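Local coordinates for protein peptide ABC transporter permease (Staphylococcus hominis, PDB 6EXS) that probably transports peptides across the membrane as a member of the proton-coupled POT family, and binds a thioalcohol-conjugated dipeptide-like precursor of human axillary malodour, at residues Lys56-Ser64 with Ser306-Glu315; Ser363-Leu373 with Thr475-Thr486. One frame throughout, in Å; residues are numbered along the deposited sequence.

Contact 1: residues Lys56-Ser64 with Ser306-Glu315; sequences KTTAMSIMS and SNVLNIYGLE. With C3H (2-[[(2~{R})-2-azanyl-3-[(3~{S})-3-methyl-1-oxidanyl-hexan-3-yl]sulfanyl-propanoyl]amino]ethanoic acid), chain O.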
loop_
_atom_site.group_PDB
_atom_site.type_symbol
_atom_site.label_atom_id
_atom_site.label_comp_id
_atom_site.label_asym_id
_atom_site.label_seq_id
_atom_site.Cartn_x
_atom_site.Cartn_y
_atom_site.Cartn_z
ATOM N N LYS A 56 -15.596 15.784 -5.710
ATOM C CA LYS A 56 -15.617 14.366 -5.331
ATOM C C LYS A 56 -14.650 13.508 -6.169
ATOM O O LYS A 56 -13.862 12.785 -5.583
ATOM C CB LYS A 56 -17.053 13.813 -5.365
ATOM C CG LYS A 56 -17.301 12.692 -4.368
ATOM C CD LYS A 56 -18.769 12.295 -4.304
ATOM C CE LYS A 56 -19.120 11.216 -5.304
ATOM N NZ LYS A 56 -20.591 11.075 -5.461
ATOM N N THR A 57 -14.671 13.637 -7.512
ATOM C CA THR A 57 -13.814 12.899 -8.444
ATOM C C THR A 57 -12.341 13.225 -8.195
ATOM O O THR A 57 -11.525 12.294 -8.104
ATOM C CB THR A 57 -14.285 13.107 -9.895
ATOM O OG1 THR A 57 -15.512 12.395 -10.063
ATOM C CG2 THR A 57 -13.280 12.615 -10.934
ATOM N N THR A 58 -12.015 14.536 -8.032
ATOM C CA THR A 58 -10.648 14.994 -7.740
ATOM C C THR A 58 -10.152 14.421 -6.407
ATOM O O THR A 58 -9.013 13.970 -6.348
ATOM C CB THR A 58 -10.538 16.514 -7.842
ATOM O OG1 THR A 58 -11.044 16.904 -9.112
ATOM C CG2 THR A 58 -9.107 17.012 -7.699
ATOM N N ALA A 59 -11.016 14.397 -5.368
ATOM C CA ALA A 59 -10.711 13.841 -4.042
ATOM C C ALA A 59 -10.394 12.330 -4.140
ATOM O O ALA A 59 -9.515 11.835 -3.432
ATOM C CB ALA A 59 -11.888 14.070 -3.098
ATOM N N MET A 60 -11.127 11.615 -5.027
ATOM C CA MET A 60 -10.991 10.189 -5.315
ATOM C C MET A 60 -9.658 9.930 -6.024
ATOM O O MET A 60 -8.916 9.041 -5.623
ATOM C CB MET A 60 -12.174 9.700 -6.178
ATOM C CG MET A 60 -13.505 9.610 -5.429
ATOM S SD MET A 60 -14.710 8.503 -6.224
ATOM C CE MET A 60 -15.254 9.492 -7.566
ATOM N N SER A 61 -9.347 10.733 -7.052
ATOM C CA SER A 61 -8.092 10.688 -7.814
ATOM C C SER A 61 -6.864 10.885 -6.897
ATOM O O SER A 61 -5.937 10.068 -6.964
ATOM C CB SER A 61 -8.105 11.730 -8.932
ATOM O OG SER A 61 -6.880 11.691 -9.643
ATOM N N ILE A 62 -6.890 11.931 -6.009
ATOM C CA ILE A 62 -5.835 12.241 -5.024
ATOM C C ILE A 62 -5.490 11.007 -4.150
ATOM O O ILE A 62 -4.314 10.678 -4.015
ATOM C CB ILE A 62 -6.180 13.509 -4.182
ATOM C CG1 ILE A 62 -6.121 14.791 -5.061
ATOM C CG2 ILE A 62 -5.262 13.639 -2.944
ATOM C CD1 ILE A 62 -6.926 16.018 -4.574
ATOM N N MET A 63 -6.516 10.316 -3.599
ATOM C CA MET A 63 -6.366 9.108 -2.769
ATOM C C MET A 63 -5.501 8.014 -3.438
ATOM O O MET A 63 -4.582 7.479 -2.805
ATOM C CB MET A 63 -7.740 8.541 -2.360
ATOM C CG MET A 63 -8.470 9.396 -1.342
ATOM S SD MET A 63 -7.667 9.511 0.285
ATOM C CE MET A 63 -8.191 7.968 1.014
ATOM N N SER A 64 -5.770 7.739 -4.737
ATOM C CA SER A 64 -5.080 6.736 -5.540
ATOM C C SER A 64 -3.667 7.155 -5.925
ATOM O O SER A 64 -2.745 6.364 -5.776
ATOM C CB SER A 64 -5.903 6.393 -6.773
ATOM O OG SER A 64 -7.039 5.646 -6.386
ATOM N N SER A 306 -10.986 2.245 -0.612
ATOM C CA SER A 306 -10.582 3.409 0.184
ATOM C C SER A 306 -11.123 4.728 -0.355
ATOM O O SER A 306 -11.091 5.715 0.371
ATOM C CB SER A 306 -9.061 3.484 0.296
ATOM O OG SER A 306 -8.446 3.546 -0.981
ATOM N N ASN A 307 -11.604 4.761 -1.614
ATOM C CA ASN A 307 -12.097 5.998 -2.240
ATOM C C ASN A 307 -13.376 5.855 -3.090
ATOM O O ASN A 307 -14.006 6.864 -3.380
ATOM C CB ASN A 307 -10.975 6.645 -3.082
ATOM C CG ASN A 307 -10.460 5.815 -4.239
ATOM O OD1 ASN A 307 -10.553 4.586 -4.267
ATOM N ND2 ASN A 307 -9.864 6.471 -5.205
ATOM N N VAL A 308 -13.733 4.625 -3.518
ATOM C CA VAL A 308 -14.887 4.384 -4.395
ATOM C C VAL A 308 -16.033 3.635 -3.671
ATOM O O VAL A 308 -17.164 4.141 -3.645
ATOM C CB VAL A 308 -14.454 3.686 -5.727
ATOM C CG1 VAL A 308 -15.655 3.296 -6.587
ATOM C CG2 VAL A 308 -13.479 4.558 -6.521
ATOM N N LEU A 309 -15.752 2.440 -3.123
ATOM C CA LEU A 309 -16.757 1.597 -2.466
ATOM C C LEU A 309 -17.356 2.213 -1.187
ATOM O O LEU A 309 -18.558 2.052 -0.950
ATOM C CB LEU A 309 -16.195 0.188 -2.199
ATOM C CG LEU A 309 -17.207 -0.956 -1.994
ATOM C CD1 LEU A 309 -18.210 -1.055 -3.160
ATOM C CD2 LEU A 309 -16.481 -2.287 -1.778
ATOM N N ASN A 310 -16.531 2.943 -0.400
ATOM C CA ASN A 310 -16.935 3.628 0.836
ATOM C C ASN A 310 -17.889 4.839 0.612
ATOM O O ASN A 310 -18.844 5.002 1.380
ATOM C CB ASN A 310 -15.703 4.031 1.667
ATOM C CG ASN A 310 -14.631 4.814 0.945
ATOM O OD1 ASN A 310 -14.553 4.840 -0.284
ATOM N ND2 ASN A 310 -13.752 5.445 1.712
ATOM N N ILE A 311 -17.616 5.691 -0.421
ATOM C CA ILE A 311 -18.456 6.841 -0.789
ATOM C C ILE A 311 -19.795 6.310 -1.328
ATOM O O ILE A 311 -20.843 6.879 -1.027
ATOM C CB ILE A 311 -17.772 7.810 -1.790
ATOM C CG1 ILE A 311 -16.450 8.384 -1.235
ATOM C CG2 ILE A 311 -18.730 8.943 -2.202
ATOM C CD1 ILE A 311 -15.689 9.314 -2.240
ATOM N N TYR A 312 -19.749 5.200 -2.105
ATOM C CA TYR A 312 -20.940 4.529 -2.644
ATOM C C TYR A 312 -21.802 3.996 -1.501
ATOM O O TYR A 312 -23.013 4.153 -1.543
ATOM C CB TYR A 312 -20.554 3.394 -3.607
ATOM C CG TYR A 312 -21.734 2.747 -4.305
ATOM C CD1 TYR A 312 -22.449 3.428 -5.289
ATOM C CD2 TYR A 312 -22.120 1.444 -4.002
ATOM C CE1 TYR A 312 -23.508 2.822 -5.963
ATOM C CE2 TYR A 312 -23.192 0.836 -4.656
ATOM C CZ TYR A 312 -23.881 1.527 -5.639
ATOM O OH TYR A 312 -24.929 0.928 -6.290
ATOM N N GLY A 313 -21.168 3.417 -0.483
ATOM C CA GLY A 313 -21.855 2.923 0.701
ATOM C C GLY A 313 -22.508 4.058 1.469
ATOM O O GLY A 313 -23.689 3.973 1.812
ATOM N N LEU A 314 -21.750 5.152 1.707
ATOM C CA LEU A 314 -22.220 6.352 2.413
ATOM C C LEU A 314 -23.401 7.029 1.703
ATOM O O LEU A 314 -24.361 7.464 2.356
ATOM C CB LEU A 314 -21.038 7.342 2.605
ATOM C CG LEU A 314 -21.292 8.676 3.330
ATOM C CD1 LEU A 314 -21.813 8.469 4.751
ATOM C CD2 LEU A 314 -20.042 9.485 3.404
ATOM N N GLU A 315 -23.341 7.088 0.367
ATOM C CA GLU A 315 -24.352 7.756 -0.452
ATOM C C GLU A 315 -25.532 6.891 -0.898
ATOM O O GLU A 315 -26.609 7.434 -1.123
ATOM C CB GLU A 315 -23.697 8.399 -1.681
ATOM C CG GLU A 315 -22.799 9.569 -1.347
ATOM C CD GLU A 315 -22.063 10.161 -2.529
ATOM O OE1 GLU A 315 -22.171 9.608 -3.649
ATOM O OE2 GLU A 315 -21.347 11.168 -2.326
HETATM O O2 C3H O . -2.189 -2.598 5.083
HETATM C C11 C3H O . -2.921 -3.509 5.236
HETATM O O3 C3H O . -2.597 -4.732 4.996
HETATM C C10 C3H O . -4.353 -3.399 5.673
HETATM N N1 C3H O . -4.970 -2.151 5.292
HETATM C C9 C3H O . -5.531 -1.990 4.105
HETATM O O1 C3H O . -4.975 -2.287 3.058
HETATM C C8 C3H O . -6.916 -1.436 4.047
HETATM N N C3H O . -7.242 -0.825 5.328
HETATM C C7 C3H O . -7.028 -0.360 2.966
HETATM S S C3H O . -7.808 -0.827 1.397
HETATM C C3 C3H O . -9.628 -1.204 1.623
HETATM C C4 C3H O . -10.283 0.100 1.999
HETATM C C5 C3H O . -9.736 -2.328 2.662
HETATM C C6 C3H O . -11.118 -2.664 3.175
HETATM O O C3H O . -11.239 -2.454 4.544
HETATM C C2 C3H O . -10.242 -1.724 0.326
HETATM C C1 C3H O . -10.791 -3.140 0.384
HETATM C C C3H O . -11.386 -3.555 -0.934
#
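Asn307 reaches its side-chain amide into helix 56-64, and the polar contacts centre on its ND2. Asn307 ND2 donates to Met60 O at 2.8 Å; the acceptor lies almost in the amide plane of Asn307, whereas the donor stands 42° above the carbonyl plane of Met60. A weak bond from Asn307 ND2 to Ser64 OG at 3.2 Å holds the amide at a second point, one helical turn on. At the far end, Lys56 and Glu315 approach from opposite directions and form a salt bridge: a bend at chi3 (89°) delivers Lys56 NZ to Glu315 OE1 at 2.8 Å, on its syn lone pair. Between these polar ends, Met60 CG rests 3.9 Å from Ile311 CD1, and the Met60 side chain crosses Val308 at about a right angle. Met63 slides past Asn307 in the opposite direction, Met63 CB 3.8 Å from Asn307 CB. Ser306 lines the ligand pocket, its N 3.5 Å from C3H C4, and turns OG to Glu303 O. The contact thus joins the N-terminal bundle to the C-terminal half beside the pocket, probably on the extracellular side. Helix 16-44 covers Met63 through Ile40 and Met43, and helix 460-479 backs Val308 and Tyr312, the latter edge-to-face with Phe464.

Contact 2: residues Ser363-Leu373 with Thr475-Thr486; sequences SLAIKFSIGTL and TLIILVFSPKIT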
loop_
_atom_site.group_PDB
_atom_site.type_symbol
_atom_site.label_atom_id
_atom_site.label_comp_id
_atom_site.label_asym_id
_atom_site.label_seq_id
_atom_site.Cartn_x
_atom_site.Cartn_y
_atom_site.Cartn_z
ATOM N N SER A 363 -0.981 -23.852 -7.390
ATOM C CA SER A 363 0.207 -23.115 -7.808
ATOM C C SER A 363 0.036 -21.595 -7.661
ATOM O O SER A 363 -1.064 -21.110 -7.376
ATOM C CB SER A 363 0.575 -23.481 -9.242
ATOM O OG SER A 363 -0.370 -22.993 -10.180
ATOM N N LEU A 364 1.141 -20.853 -7.857
ATOM C CA LEU A 364 1.223 -19.393 -7.796
ATOM C C LEU A 364 0.181 -18.762 -8.737
ATOM O O LEU A 364 -0.577 -17.881 -8.324
ATOM C CB LEU A 364 2.645 -18.968 -8.215
ATOM C CG LEU A 364 3.422 -18.053 -7.275
ATOM C CD1 LEU A 364 4.914 -18.238 -7.466
ATOM C CD2 LEU A 364 3.068 -16.604 -7.517
ATOM N N ALA A 365 0.124 -19.274 -9.986
ATOM C CA ALA A 365 -0.781 -18.841 -11.049
ATOM C C ALA A 365 -2.246 -19.090 -10.705
ATOM O O ALA A 365 -3.060 -18.212 -10.954
ATOM C CB ALA A 365 -0.413 -19.522 -12.362
ATOM N N ILE A 366 -2.579 -20.265 -10.125
ATOM C CA ILE A 366 -3.947 -20.615 -9.719
ATOM C C ILE A 366 -4.404 -19.725 -8.538
ATOM O O ILE A 366 -5.508 -19.181 -8.595
ATOM C CB ILE A 366 -4.129 -22.143 -9.459
ATOM C CG1 ILE A 366 -3.805 -22.967 -10.724
ATOM C CG2 ILE A 366 -5.549 -22.478 -8.967
ATOM C CD1 ILE A 366 -3.451 -24.481 -10.480
ATOM N N LYS A 367 -3.536 -19.550 -7.506
ATOM C CA LYS A 367 -3.797 -18.725 -6.311
ATOM C C LYS A 367 -4.100 -17.272 -6.677
ATOM O O LYS A 367 -5.060 -16.705 -6.152
ATOM C CB LYS A 367 -2.625 -18.789 -5.321
ATOM C CG LYS A 367 -2.546 -20.078 -4.518
ATOM C CD LYS A 367 -1.465 -19.980 -3.459
ATOM C CE LYS A 367 -1.240 -21.266 -2.716
ATOM N NZ LYS A 367 -0.241 -21.086 -1.637
ATOM N N PHE A 368 -3.294 -16.688 -7.602
ATOM C CA PHE A 368 -3.455 -15.326 -8.130
ATOM C C PHE A 368 -4.756 -15.190 -8.914
ATOM O O PHE A 368 -5.458 -14.190 -8.767
ATOM C CB PHE A 368 -2.269 -14.954 -9.023
ATOM C CG PHE A 368 -1.193 -14.163 -8.325
ATOM C CD1 PHE A 368 -0.437 -14.734 -7.303
ATOM C CD2 PHE A 368 -0.903 -12.862 -8.714
ATOM C CE1 PHE A 368 0.562 -14.001 -6.657
ATOM C CE2 PHE A 368 0.100 -12.133 -8.076
ATOM C CZ PHE A 368 0.828 -12.708 -7.055
ATOM N N SER A 369 -5.078 -16.207 -9.733
ATOM C CA SER A 369 -6.295 -16.273 -10.529
ATOM C C SER A 369 -7.533 -16.310 -9.629
ATOM O O SER A 369 -8.475 -15.561 -9.889
ATOM C CB SER A 369 -6.256 -17.473 -11.470
ATOM O OG SER A 369 -5.199 -17.339 -12.408
ATOM N N ILE A 370 -7.501 -17.127 -8.536
ATOM C CA ILE A 370 -8.571 -17.245 -7.541
ATOM C C ILE A 370 -8.823 -15.879 -6.882
ATOM O O ILE A 370 -9.980 -15.460 -6.768
ATOM C CB ILE A 370 -8.268 -18.352 -6.495
ATOM C CG1 ILE A 370 -8.310 -19.749 -7.128
ATOM C CG2 ILE A 370 -9.228 -18.276 -5.300
ATOM C CD1 ILE A 370 -7.458 -20.834 -6.350
ATOM N N GLY A 371 -7.739 -15.204 -6.491
ATOM C CA GLY A 371 -7.770 -13.889 -5.862
ATOM C C GLY A 371 -8.389 -12.808 -6.721
ATOM O O GLY A 371 -9.272 -12.086 -6.251
ATOM N N THR A 372 -7.939 -12.706 -7.994
ATOM C CA THR A 372 -8.410 -11.728 -8.991
ATOM C C THR A 372 -9.870 -11.963 -9.379
ATOM O O THR A 372 -10.617 -10.992 -9.506
ATOM C CB THR A 372 -7.502 -11.715 -10.224
ATOM O OG1 THR A 372 -6.148 -11.709 -9.794
ATOM C CG2 THR A 372 -7.737 -10.516 -11.089
ATOM N N LEU A 373 -10.269 -13.247 -9.580
ATOM C CA LEU A 373 -11.649 -13.628 -9.895
ATOM C C LEU A 373 -12.544 -13.174 -8.755
ATOM O O LEU A 373 -13.599 -12.598 -9.017
ATOM C CB LEU A 373 -11.791 -15.152 -10.074
ATOM C CG LEU A 373 -11.384 -15.755 -11.416
ATOM C CD1 LEU A 373 -11.316 -17.265 -11.319
ATOM C CD2 LEU A 373 -12.321 -15.324 -12.550
ATOM N N THR A 475 -8.521 -12.719 -16.371
ATOM C CA THR A 475 -8.164 -13.818 -15.480
ATOM C C THR A 475 -8.485 -15.160 -16.126
ATOM O O THR A 475 -7.638 -16.043 -16.082
ATOM C CB THR A 475 -8.783 -13.641 -14.089
ATOM O OG1 THR A 475 -8.380 -12.372 -13.582
ATOM C CG2 THR A 475 -8.347 -14.722 -13.121
ATOM N N LEU A 476 -9.672 -15.302 -16.751
ATOM C CA LEU A 476 -10.048 -16.543 -17.430
ATOM C C LEU A 476 -9.143 -16.847 -18.634
ATOM O O LEU A 476 -8.847 -18.021 -18.881
ATOM C CB LEU A 476 -11.531 -16.566 -17.830
ATOM C CG LEU A 476 -12.549 -16.705 -16.698
ATOM C CD1 LEU A 476 -13.943 -16.381 -17.193
ATOM C CD2 LEU A 476 -12.520 -18.100 -16.076
ATOM N N ILE A 477 -8.671 -15.794 -19.350
ATOM C CA ILE A 477 -7.769 -15.932 -20.503
ATOM C C ILE A 477 -6.372 -16.399 -20.029
ATOM O O ILE A 477 -5.808 -17.308 -20.636
ATOM C CB ILE A 477 -7.747 -14.658 -21.409
ATOM C CG1 ILE A 477 -9.147 -14.376 -22.005
ATOM C CG2 ILE A 477 -6.708 -14.781 -22.540
ATOM C CD1 ILE A 477 -9.426 -12.932 -22.326
ATOM N N ILE A 478 -5.853 -15.822 -18.924
ATOM C CA ILE A 478 -4.553 -16.193 -18.347
ATOM C C ILE A 478 -4.610 -17.597 -17.702
ATOM O O ILE A 478 -3.696 -18.397 -17.930
ATOM C CB ILE A 478 -4.023 -15.078 -17.387
ATOM C CG1 ILE A 478 -3.626 -13.816 -18.186
ATOM C CG2 ILE A 478 -2.854 -15.562 -16.496
ATOM C CD1 ILE A 478 -3.469 -12.520 -17.385
ATOM N N LEU A 479 -5.685 -17.891 -16.920
ATOM C CA LEU A 479 -5.927 -19.153 -16.198
ATOM C C LEU A 479 -5.723 -20.414 -17.043
ATOM O O LEU A 479 -5.180 -21.391 -16.527
ATOM C CB LEU A 479 -7.327 -19.155 -15.545
ATOM C CG LEU A 479 -7.753 -20.335 -14.639
ATOM C CD1 LEU A 479 -6.712 -20.651 -13.566
ATOM C CD2 LEU A 479 -9.096 -20.057 -13.982
ATOM N N VAL A 480 -6.125 -20.394 -18.331
ATOM C CA VAL A 480 -5.968 -21.561 -19.218
ATOM C C VAL A 480 -4.469 -21.852 -19.553
ATOM O O VAL A 480 -4.151 -22.965 -19.983
ATOM C CB VAL A 480 -6.864 -21.507 -20.490
ATOM C CG1 VAL A 480 -8.341 -21.343 -20.124
ATOM C CG2 VAL A 480 -6.415 -20.423 -21.466
ATOM N N PHE A 481 -3.567 -20.863 -19.323
ATOM C CA PHE A 481 -2.121 -20.976 -19.566
ATOM C C PHE A 481 -1.319 -21.245 -18.283
ATOM O O PHE A 481 -0.087 -21.321 -18.340
ATOM C CB PHE A 481 -1.590 -19.731 -20.300
ATOM C CG PHE A 481 -2.210 -19.511 -21.658
ATOM C CD1 PHE A 481 -1.780 -20.233 -22.765
ATOM C CD2 PHE A 481 -3.224 -18.578 -21.833
ATOM C CE1 PHE A 481 -2.361 -20.032 -24.021
ATOM C CE2 PHE A 481 -3.808 -18.378 -23.087
ATOM C CZ PHE A 481 -3.370 -19.104 -24.173
ATOM N N SER A 482 -2.031 -21.428 -17.139
ATOM C CA SER A 482 -1.488 -21.707 -15.798
ATOM C C SER A 482 -0.465 -22.872 -15.726
ATOM O O SER A 482 0.531 -22.682 -15.018
ATOM C CB SER A 482 -2.608 -21.926 -14.785
ATOM O OG SER A 482 -2.096 -22.278 -13.511
ATOM N N PRO A 483 -0.641 -24.055 -16.401
ATOM C CA PRO A 483 0.392 -25.106 -16.299
ATOM C C PRO A 483 1.750 -24.698 -16.890
ATOM O O PRO A 483 2.787 -25.093 -16.348
ATOM C CB PRO A 483 -0.224 -26.298 -17.049
ATOM C CG PRO A 483 -1.678 -25.992 -17.158
ATOM C CD PRO A 483 -1.747 -24.507 -17.273
ATOM N N LYS A 484 1.747 -23.888 -17.975
ATOM C CA LYS A 484 2.969 -23.415 -18.638
ATOM C C LYS A 484 3.697 -22.331 -17.845
ATOM O O LYS A 484 4.925 -22.242 -17.926
ATOM C CB LYS A 484 2.681 -22.945 -20.073
ATOM C CG LYS A 484 2.711 -24.070 -21.110
ATOM C CD LYS A 484 1.316 -24.509 -21.559
ATOM C CE LYS A 484 0.754 -23.648 -22.668
ATOM N NZ LYS A 484 -0.666 -23.977 -22.954
ATOM N N ILE A 485 2.941 -21.513 -17.081
ATOM C CA ILE A 485 3.450 -20.412 -16.250
ATOM C C ILE A 485 4.374 -20.928 -15.126
ATOM O O ILE A 485 5.419 -20.326 -14.876
ATOM C CB ILE A 485 2.274 -19.514 -15.728
ATOM C CG1 ILE A 485 1.597 -18.748 -16.901
ATOM C CG2 ILE A 485 2.723 -18.536 -14.615
ATOM C CD1 ILE A 485 0.129 -18.278 -16.659
ATOM N N THR A 486 4.002 -22.046 -14.476
ATOM C CA THR A 486 4.777 -22.636 -13.377
ATOM C C THR A 486 6.116 -23.198 -13.886
ATOM O O THR A 486 6.145 -24.204 -14.610
ATOM C CB THR A 486 3.931 -23.639 -12.580
ATOM O OG1 THR A 486 3.584 -24.740 -13.418
ATOM C CG2 THR A 486 2.675 -23.004 -12.002
#
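Thr475 packs against Ser369, Thr372 and Leu373 of helix 364-373. With CG2 anti to the backbone N (OG1 at chi1 -56°), the methyl Thr475 CG2 lies 3.3 Å from Ser369 O and also touches Leu373 CG. The other branch, Thr475 OG1, faces Thr372 CG2 at 3.2 Å while hydrogen-bonding to Ala471 O on its own helix.

Ser369 shows how a hydroxyl side chain can line a mixed seam of small hydroxyl and apolar side chains. Ser369 OG folds back to Ala365 O at 2.7 Å, reaching that carbonyl from the opposite face to Ser369 N, and so leaves CB and the flank of OG to meet Leu479 CD1.

Beyond the turn that runs from Leu479 to Ser482, the short helix 482-485 continues the contact. Ser482 OG touches both Ala365 CB and Ile366 CG1, the latter at 3.3 Å, and Ile485 CG2 rests against Ala365 CB at 4.0 Å. At the edge, Thr486 CG2 lies 3.5 Å from CB of Ser363, the N-cap residue.

The whole is a near-antiparallel packing of helix 364-373 against 475-479 (166°, axes 10.0 Å apart), extended by the short helix 482-485, within the C-terminal bundle of a major facilitator superfamily fold.

In the fold
From the N terminus, the chain leaves helix 16-44 and enters contact 1 at 56-64; 241 mainly helical residues follow before 306-315 closes the loop. That span includes the rest of the N-terminal bundle and helices 217-243, 249-273 and 279-302, so contact 1 ties the two halves of the transporter together, probably on the extracellular side. Contact 2 opens only afterwards and closes a shorter loop containing helices 396-418 and 430-451, joining the start of helix 364-389 to the C-terminal end of the fold, probably near the cytoplasm. The two are in series, neither nested nor crossed. Their centres lie about 30 Å apart: one contact bridges bundles, the other knits one bundle.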